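Local coordinates for protein luciferase-like enzymeAMP-CoA-ligase (PDB 4W8O) that probably activates carboxylic acids with ATP as an adenylate-forming AMP-CoA ligase, a luciferase-like enzyme from a nonluminescent mealworm, at residues A[3-15]-A[350-362]. Residues are numbered along the deposited sequence; the frame is centred on the assembly and turned at random.
Sequences ARILKGKEFHPNF and GKVSPRTLLKIVN
R355 sets its CD over the ring of F11, with CB and CG near CE2 of that ring, a clear case of an arginine serving apolar and ionic partners at once. R355 CD sits above the ring centre, 3.4 Å from the centroid of F11, in a CH-pi contact. The bend at chi3 (62°) lifts the guanidinium away from the ring while keeping it above that face; P13 CG covers one of the guanidinium's own faces, and R355 NH1 reaches E10 OE2 at 3.1 Å. That salt bridge uses the syn lone pair of the carboxylate, with the two planes 64° apart, while D382 takes NH2 of R355. K7 NZ joins the network by a long salt bridge to E10 OE1 (3.9 Å). At the ring edge P354 CB lies 3.6 Å from F11 CD2. With an alanine at R355, E10 would probably be left with the distant K7, D382 would lose its R355 partner, and that face of F11 would be bared.

Backbone bonds position this cluster. R355, within the type II turn from S353 to T356, donates its N to K9 O (2.8 Å), and G8 N donates to T356 O at a nearly straight 168°. G8 CA makes a CA-H...O contact with S353 O. Beyond it, L6 and L358 form an antiparallel hydrogen-bonded pair, adding 6-7 as an edge strand beside 357-362, and L6 CB packs on V352 CG2 (3.6 Å). Main-chain bonds thus set the register of the N-terminal segment, while the salt bridge ties E10 to R355, and F11 and P13 carry the contact on to helix 199-211.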
loop_
_atom_site.group_PDB
_atom_site.type_symbol
_atom_site.label_atom_id
_atom_site.label_comp_id
_atom_site.label_asym_id
_atom_site.label_seq_id
_atom_site.Cartn_x
_atom_site.Cartn_y
_atom_site.Cartn_z
ATOM N N ALA A 3 11.106 -30.717 7.556
ATOM C CA ALA A 3 11.194 -29.302 8.028
ATOM C C ALA A 3 12.077 -28.477 7.104
ATOM O O ALA A 3 13.257 -28.777 6.938
ATOM C CB ALA A 3 11.727 -29.247 9.453
ATOM N N ARG A 4 11.506 -27.439 6.502
ATOM C CA ARG A 4 12.260 -26.576 5.599
ATOM C C ARG A 4 11.760 -25.136 5.636
ATOM O O ARG A 4 10.689 -24.841 6.180
ATOM C CB ARG A 4 12.209 -27.120 4.167
ATOM C CG ARG A 4 10.809 -27.221 3.582
ATOM C CD ARG A 4 10.842 -27.796 2.177
ATOM N NE ARG A 4 9.573 -27.605 1.465
ATOM C CZ ARG A 4 8.465 -28.324 1.654
ATOM N NH1 ARG A 4 8.423 -29.301 2.557
ATOM N NH2 ARG A 4 7.375 -28.055 0.935
ATOM N N ILE A 5 12.571 -24.254 5.059
ATOM C CA ILE A 5 12.253 -22.849 4.908
ATOM C C ILE A 5 11.794 -22.637 3.470
ATOM O O ILE A 5 12.537 -22.931 2.538
ATOM C CB ILE A 5 13.495 -21.973 5.181
ATOM C CG1 ILE A 5 13.927 -22.110 6.645
ATOM C CG2 ILE A 5 13.218 -20.518 4.822
ATOM C CD1 ILE A 5 15.278 -21.497 6.954
ATOM N N LEU A 6 10.576 -22.142 3.292
ATOM C CA LEU A 6 10.042 -21.883 1.956
ATOM C C LEU A 6 10.729 -20.654 1.354
ATOM O O LEU A 6 10.910 -19.641 2.031
ATOM C CB LEU A 6 8.535 -21.649 2.019
ATOM C CG LEU A 6 7.681 -22.729 2.692
ATOM C CD1 LEU A 6 6.242 -22.255 2.834
ATOM C CD2 LEU A 6 7.746 -24.043 1.921
ATOM N N LYS A 7 11.095 -20.745 0.083
ATOM C CA LYS A 7 11.853 -19.697 -0.569
ATOM C C LYS A 7 11.199 -19.356 -1.887
ATOM O O LYS A 7 11.006 -20.232 -2.729
ATOM C CB LYS A 7 13.300 -20.148 -0.807
ATOM C CG LYS A 7 14.172 -19.079 -1.458
ATOM C CD LYS A 7 15.597 -19.543 -1.715
ATOM C CE LYS A 7 16.421 -18.421 -2.340
ATOM N NZ LYS A 7 17.597 -18.931 -3.098
ATOM N N GLY A 8 10.876 -18.082 -2.077
ATOM C CA GLY A 8 10.256 -17.632 -3.319
ATOM C C GLY A 8 11.241 -17.598 -4.470
ATOM O O GLY A 8 12.442 -17.734 -4.267
ATOM N N LYS A 9 10.725 -17.405 -5.681
ATOM C CA LYS A 9 11.550 -17.406 -6.880
ATOM C C LYS A 9 12.434 -16.171 -6.898
ATOM O O LYS A 9 12.097 -15.150 -6.296
ATOM C CB LYS A 9 10.678 -17.441 -8.143
ATOM C CG LYS A 9 10.038 -16.100 -8.486
ATOM C CD LYS A 9 9.201 -16.143 -9.758
ATOM C CE LYS A 9 8.617 -14.766 -10.039
ATOM N NZ LYS A 9 7.603 -14.759 -11.124
ATOM N N GLU A 10 13.556 -16.257 -7.601
ATOM C CA GLU A 10 14.475 -15.128 -7.696
ATOM C C GLU A 10 14.014 -14.111 -8.734
ATOM O O GLU A 10 13.259 -14.432 -9.658
ATOM C CB GLU A 10 15.901 -15.603 -8.020
ATOM C CG GLU A 10 16.685 -16.097 -6.807
ATOM C CD GLU A 10 17.013 -14.996 -5.800
ATOM O OE1 GLU A 10 17.457 -15.333 -4.685
ATOM O OE2 GLU A 10 16.839 -13.795 -6.111
ATOM N N PHE A 11 14.438 -12.865 -8.534
ATOM C CA PHE A 11 14.384 -11.846 -9.577
ATOM C C PHE A 11 15.583 -10.936 -9.398
ATOM O O PHE A 11 16.241 -10.980 -8.368
ATOM C CB PHE A 11 13.051 -11.068 -9.588
ATOM C CG PHE A 11 12.794 -10.208 -8.363
ATOM C CD1 PHE A 11 13.313 -8.926 -8.264
ATOM C CD2 PHE A 11 11.964 -10.667 -7.338
ATOM C CE1 PHE A 11 13.048 -8.136 -7.150
ATOM C CE2 PHE A 11 11.694 -9.885 -6.224
ATOM C CZ PHE A 11 12.233 -8.613 -6.131
ATOM N N HIS A 12 15.878 -10.140 -10.416
ATOM C CA HIS A 12 16.984 -9.199 -10.364
ATOM C C HIS A 12 16.415 -7.815 -10.048
ATOM O O HIS A 12 15.723 -7.239 -10.882
ATOM C CB HIS A 12 17.726 -9.180 -11.700
ATOM C CG HIS A 12 18.759 -8.103 -11.788
ATOM N ND1 HIS A 12 20.030 -8.248 -11.276
ATOM C CD2 HIS A 12 18.695 -6.847 -12.292
ATOM C CE1 HIS A 12 20.712 -7.134 -11.475
ATOM N NE2 HIS A 12 19.923 -6.268 -12.086
ATOM N N PRO A 13 16.682 -7.281 -8.839
ATOM C CA PRO A 13 16.071 -5.982 -8.524
ATOM C C PRO A 13 16.601 -4.849 -9.390
ATOM O O PRO A 13 17.807 -4.737 -9.570
ATOM C CB PRO A 13 16.441 -5.766 -7.045
ATOM C CG PRO A 13 16.675 -7.143 -6.508
ATOM C CD PRO A 13 17.335 -7.868 -7.656
ATOM N N ASN A 14 15.702 -4.043 -9.949
ATOM C CA ASN A 14 16.083 -2.871 -10.734
ATOM C C ASN A 14 15.908 -1.545 -10.000
ATOM O O ASN A 14 16.388 -0.515 -10.468
ATOM C CB ASN A 14 15.292 -2.833 -12.044
ATOM C CG ASN A 14 15.731 -3.906 -13.017
ATOM O OD1 ASN A 14 16.923 -4.088 -13.258
ATOM N ND2 ASN A 14 14.769 -4.624 -13.586
ATOM N N PHE A 15 15.238 -1.559 -8.854
ATOM C CA PHE A 15 14.974 -0.319 -8.121
ATOM C C PHE A 15 15.536 -0.378 -6.696
ATOM O O PHE A 15 14.857 -0.026 -5.717
ATOM C CB PHE A 15 13.475 -0.051 -8.115
ATOM C CG PHE A 15 12.870 0.007 -9.491
ATOM C CD1 PHE A 15 13.177 1.049 -10.352
ATOM C CD2 PHE A 15 12.007 -0.980 -9.927
ATOM C CE1 PHE A 15 12.629 1.113 -11.624
ATOM C CE2 PHE A 15 11.455 -0.927 -11.196
ATOM C CZ PHE A 15 11.764 0.124 -12.046
ATOM N N GLY A 350 -1.863 -18.851 -0.761
ATOM C CA GLY A 350 -0.994 -18.968 -1.923
ATOM C C GLY A 350 0.364 -19.497 -1.518
ATOM O O GLY A 350 0.516 -20.112 -0.461
ATOM N N LYS A 351 1.350 -19.245 -2.370
ATOM C CA LYS A 351 2.733 -19.627 -2.114
ATOM C C LYS A 351 3.579 -18.384 -1.867
ATOM O O LYS A 351 3.205 -17.285 -2.284
ATOM C CB LYS A 351 3.284 -20.403 -3.308
ATOM C CG LYS A 351 2.426 -21.598 -3.713
ATOM C CD LYS A 351 3.012 -22.344 -4.896
ATOM C CE LYS A 351 4.343 -22.986 -4.548
ATOM N NZ LYS A 351 4.744 -23.982 -5.577
ATOM N N VAL A 352 4.727 -18.582 -1.219
ATOM C CA VAL A 352 5.623 -17.487 -0.818
ATOM C C VAL A 352 5.993 -16.597 -2.002
ATOM O O VAL A 352 6.194 -17.078 -3.110
ATOM C CB VAL A 352 6.911 -18.014 -0.153
ATOM C CG1 VAL A 352 7.825 -16.863 0.239
ATOM C CG2 VAL A 352 6.577 -18.836 1.087
ATOM N N SER A 353 6.049 -15.290 -1.758
ATOM C CA SER A 353 6.335 -14.314 -2.806
ATOM C C SER A 353 7.818 -14.345 -3.223
ATOM O O SER A 353 8.661 -14.869 -2.488
ATOM C CB SER A 353 5.922 -12.910 -2.340
ATOM O OG SER A 353 6.366 -12.673 -1.021
ATOM N N PRO A 354 8.138 -13.787 -4.409
ATOM C CA PRO A 354 9.532 -13.833 -4.883
ATOM C C PRO A 354 10.511 -13.202 -3.899
ATOM O O PRO A 354 10.157 -12.252 -3.193
ATOM C CB PRO A 354 9.501 -13.034 -6.197
ATOM C CG PRO A 354 8.080 -13.029 -6.624
ATOM C CD PRO A 354 7.245 -13.122 -5.378
ATOM N N ARG A 355 11.717 -13.767 -3.845
ATOM C CA ARG A 355 12.811 -13.260 -3.022
ATOM C C ARG A 355 12.441 -13.113 -1.548
ATOM O O ARG A 355 12.972 -12.251 -0.852
ATOM C CB ARG A 355 13.345 -11.940 -3.605
ATOM C CG ARG A 355 14.304 -12.160 -4.770
ATOM C CD ARG A 355 14.868 -10.859 -5.316
ATOM N NE ARG A 355 15.646 -10.129 -4.332
ATOM C CZ ARG A 355 16.954 -10.256 -4.129
ATOM N NH1 ARG A 355 17.688 -11.109 -4.839
ATOM N NH2 ARG A 355 17.533 -9.516 -3.194
ATOM N N THR A 356 11.542 -13.980 -1.078
ATOM C CA THR A 356 11.073 -13.986 0.298
ATOM C C THR A 356 11.325 -15.362 0.918
ATOM O O THR A 356 11.170 -16.393 0.245
ATOM C CB THR A 356 9.565 -13.674 0.356
ATOM O OG1 THR A 356 9.323 -12.371 -0.193
ATOM C CG2 THR A 356 9.032 -13.732 1.782
ATOM N N LEU A 357 11.725 -15.375 2.193
ATOM C CA LEU A 357 11.817 -16.613 2.970
ATOM C C LEU A 357 10.672 -16.675 3.987
ATOM O O LEU A 357 10.352 -15.669 4.623
ATOM C CB LEU A 357 13.151 -16.691 3.712
ATOM C CG LEU A 357 14.435 -16.571 2.889
ATOM C CD1 LEU A 357 15.627 -16.467 3.827
ATOM C CD2 LEU A 357 14.600 -17.738 1.932
ATOM N N LEU A 358 10.070 -17.855 4.141
ATOM C CA LEU A 358 9.007 -18.065 5.132
ATOM C C LEU A 358 9.222 -19.370 5.888
ATOM O O LEU A 358 9.441 -20.424 5.279
ATOM C CB LEU A 358 7.632 -18.070 4.454
ATOM C CG LEU A 358 6.423 -18.092 5.399
ATOM C CD1 LEU A 358 5.260 -17.351 4.771
ATOM C CD2 LEU A 358 5.996 -19.507 5.783
ATOM N N LYS A 359 9.177 -19.296 7.213
ATOM C CA LYS A 359 9.306 -20.477 8.051
ATOM C C LYS A 359 8.201 -20.526 9.097
ATOM O O LYS A 359 7.629 -19.493 9.461
ATOM C CB LYS A 359 10.691 -20.527 8.714
ATOM C CG LYS A 359 10.972 -19.407 9.705
ATOM C CD LYS A 359 12.386 -19.487 10.264
ATOM C CE LYS A 359 12.576 -18.480 11.388
ATOM N NZ LYS A 359 13.944 -18.486 11.980
ATOM N N ILE A 360 7.891 -21.740 9.542
ATOM C CA ILE A 360 6.957 -21.985 10.642
ATOM C C ILE A 360 7.784 -22.475 11.824
ATOM O O ILE A 360 8.502 -23.467 11.695
ATOM C CB ILE A 360 5.928 -23.082 10.300
ATOM C CG1 ILE A 360 5.240 -22.810 8.961
ATOM C CG2 ILE A 360 4.899 -23.230 11.417
ATOM C CD1 ILE A 360 4.233 -21.694 8.987
ATOM N N VAL A 361 7.684 -21.794 12.964
ATOM C CA VAL A 361 8.484 -22.133 14.142
ATOM C C VAL A 361 7.612 -22.562 15.314
ATOM O O VAL A 361 6.645 -21.889 15.677
ATOM C CB VAL A 361 9.374 -20.948 14.575
ATOM C CG1 VAL A 361 10.072 -21.238 15.897
ATOM C CG2 VAL A 361 10.403 -20.654 13.496
ATOM N N ASN A 362 7.971 -23.699 15.899
ATOM C CA ASN A 362 7.405 -24.138 17.165
ATOM C C ASN A 362 7.968 -23.267 18.294
ATOM O O ASN A 362 9.165 -23.304 18.545
ATOM C CB ASN A 362 7.756 -25.611 17.389
ATOM C CG ASN A 362 7.553 -26.054 18.819
ATOM O OD1 ASN A 362 6.751 -25.482 19.557
ATOM N ND2 ASN A 362 8.291 -27.077 19.224
HETATM O O HOH W 1 9.257 -24.065 8.458
HETATM O O HOH W 2 7.821 -16.886 -5.713
#